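Local coordinates for DUF1254 domain-containing protein (PDB 3U07) that is of unknown function but combines a DUF1254 and a DUF1214 region and is probably exported by means of a signal sequence, at residues Phe136-Gln141 against Glu153-Asp158. The protein carries 2 engineered substitutions. Residues are numbered along the deposited sequence; the frame is centred on the assembly and turned at random.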
loop_
_atom_site.group_PDB
_atom_site.type_symbol
_atom_site.label_atom_id
_atom_site.label_comp_id
_atom_site.label_asym_id
_atom_site.label_seq_id
_atom_site.Cartn_x
_atom_site.Cartn_y
_atom_site.Cartn_z
ATOM N N PHE A 136 7.313 -14.255 12.137
ATOM C CA PHE A 136 6.022 -13.612 12.319
ATOM C C PHE A 136 4.896 -14.533 11.902
ATOM O O PHE A 136 4.784 -14.918 10.741
ATOM C CB PHE A 136 6.009 -12.301 11.525
ATOM C CG PHE A 136 7.151 -11.382 11.884
ATOM C CD1 PHE A 136 7.140 -10.683 13.084
ATOM C CD2 PHE A 136 8.252 -11.252 11.044
ATOM C CE1 PHE A 136 8.212 -9.861 13.447
ATOM C CE2 PHE A 136 9.331 -10.431 11.400
ATOM C CZ PHE A 136 9.308 -9.736 12.604
HETATM N N MSE A 137 4.066 -14.898 12.871
HETATM C CA MSE A 137 2.971 -15.805 12.600
HETATM C C MSE A 137 1.647 -15.088 12.413
HETATM O O MSE A 137 1.258 -14.256 13.227
HETATM C CB MSE A 137 2.849 -16.838 13.735
HETATM C CG MSE A 137 1.860 -17.964 13.443
HETATM SE SE MSE A 137 1.805 -19.356 14.828
HETATM C CE MSE A 137 0.393 -18.600 15.868
ATOM N N PHE A 138 0.972 -15.417 11.319
ATOM C CA PHE A 138 -0.327 -14.851 11.006
ATOM C C PHE A 138 -1.341 -15.966 11.204
ATOM O O PHE A 138 -1.213 -17.040 10.617
ATOM C CB PHE A 138 -0.352 -14.360 9.556
ATOM C CG PHE A 138 0.611 -13.252 9.295
ATOM C CD1 PHE A 138 1.973 -13.516 9.171
ATOM C CD2 PHE A 138 0.169 -11.932 9.250
ATOM C CE1 PHE A 138 2.888 -12.477 9.008
ATOM C CE2 PHE A 138 1.073 -10.881 9.087
ATOM C CZ PHE A 138 2.435 -11.156 8.968
ATOM N N ALA A 139 -2.341 -15.711 12.039
ATOM C CA ALA A 139 -3.356 -16.716 12.309
ATOM C C ALA A 139 -4.734 -16.109 12.214
ATOM O O ALA A 139 -4.908 -14.907 12.450
ATOM C CB ALA A 139 -3.144 -17.316 13.707
ATOM N N ALA A 140 -5.696 -16.957 11.853
ATOM C CA ALA A 140 -7.039 -16.507 11.748
ATOM C C ALA A 140 -7.409 -16.105 13.133
ATOM O O ALA A 140 -6.915 -16.647 14.163
ATOM C CB ALA A 140 -7.995 -17.564 11.253
ATOM N N GLN A 141 -8.257 -15.126 13.148
ATOM C CA GLN A 141 -8.717 -14.607 14.379
ATOM C C GLN A 141 -9.268 -15.651 15.355
ATOM O O GLN A 141 -9.032 -15.512 16.550
ATOM C CB GLN A 141 -9.708 -13.532 14.024
ATOM C CG GLN A 141 -10.184 -12.787 15.218
ATOM C CD GLN A 141 -9.089 -11.961 15.875
ATOM O OE1 GLN A 141 -8.504 -12.357 16.875
ATOM N NE2 GLN A 141 -8.813 -10.799 15.306
ATOM N N GLU A 153 6.290 -12.706 16.979
ATOM C CA GLU A 153 5.031 -11.993 17.125
ATOM C C GLU A 153 3.928 -12.739 16.399
ATOM O O GLU A 153 4.176 -13.435 15.419
ATOM C CB GLU A 153 5.154 -10.581 16.540
ATOM C CG GLU A 153 6.242 -9.716 17.169
ATOM C CD GLU A 153 5.969 -9.388 18.629
ATOM O OE1 GLU A 153 4.786 -9.218 18.994
ATOM O OE2 GLU A 153 6.939 -9.284 19.408
ATOM N N VAL A 154 2.707 -12.586 16.894
ATOM C CA VAL A 154 1.543 -13.221 16.298
ATOM C C VAL A 154 0.594 -12.140 15.790
ATOM O O VAL A 154 0.265 -11.199 16.514
ATOM C CB VAL A 154 0.774 -14.081 17.328
ATOM C CG1 VAL A 154 -0.461 -14.691 16.678
ATOM C CG2 VAL A 154 1.684 -15.173 17.884
ATOM N N VAL A 155 0.164 -12.275 14.541
ATOM C CA VAL A 155 -0.774 -11.328 13.947
ATOM C C VAL A 155 -2.112 -12.031 13.722
ATOM O O VAL A 155 -2.195 -12.983 12.941
ATOM C CB VAL A 155 -0.290 -10.821 12.575
ATOM C CG1 VAL A 155 -1.305 -9.836 12.007
ATOM C CG2 VAL A 155 1.075 -10.189 12.703
ATOM N N ARG A 156 -3.151 -11.579 14.416
ATOM C CA ARG A 156 -4.483 -12.158 14.243
ATOM C C ARG A 156 -5.132 -11.439 13.063
ATOM O O ARG A 156 -5.232 -10.214 13.067
ATOM C CB ARG A 156 -5.320 -11.955 15.507
ATOM C CG ARG A 156 -4.831 -12.772 16.696
ATOM C CD ARG A 156 -5.187 -14.251 16.543
ATOM N NE ARG A 156 -4.626 -15.060 17.627
ATOM C CZ ARG A 156 -4.869 -16.358 17.808
ATOM N NH1 ARG A 156 -5.671 -17.015 16.978
ATOM N NH2 ARG A 156 -4.304 -17.001 18.823
ATOM N N VAL A 157 -5.565 -12.187 12.049
ATOM C CA VAL A 157 -6.170 -11.563 10.873
ATOM C C VAL A 157 -7.655 -11.891 10.742
ATOM O O VAL A 157 -8.100 -12.994 11.074
ATOM C CB VAL A 157 -5.409 -11.965 9.568
ATOM C CG1 VAL A 157 -3.924 -11.620 9.707
ATOM C CG2 VAL A 157 -5.574 -13.456 9.282
ATOM N N ASP A 158 -8.420 -10.918 10.256
ATOM C CA ASP A 158 -9.859 -11.084 10.118
ATOM C C ASP A 158 -10.343 -11.650 8.796
ATOM O O ASP A 158 -11.520 -11.984 8.663
ATOM C CB ASP A 158 -10.555 -9.763 10.437
ATOM C CG ASP A 158 -10.436 -9.395 11.908
ATOM O OD1 ASP A 158 -9.929 -8.301 12.207
ATOM O OD2 ASP A 158 -10.849 -10.200 12.768
#
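The guanidinium NH1 of R156 donates to two carbonyls: A140 O, 3.1 Å away and in the guanidinium plane, and W143 O in the loop that follows. A139 CB lies over one face of the same group. Q141 crosses the R156 side chain at about a right angle, its OE1 3.5 Å from R156 CB, with amide and guanidinium planes only 14° apart. Q141 bends at chi2 (67°), which sets CD 3.8 Å from R156 CB; its NE2 makes a weak bond to D158 OD2, just past the end of strand 153-157. Between the strands, M137 N donates to E153 O, V155 N to M137 O, A139 N to V155 O and V157 N to A139 O; Q141 N to V157 O ends the ladder. On the F138 face, V155 CG2 lies over the phenyl ring in a CH-pi contact, 4.1 Å from its centroid, and V157 CG1 meets the ring edge. On the other face, selenomethionine M137 carries CE to 4.1 Å from V154 CG1. The segments thus form a parallel two-strand ladder, 153-157 being an edge strand of a mixed four-stranded sheet in the DUF1254 region, joined to 134-140 by a connection without helix or strand.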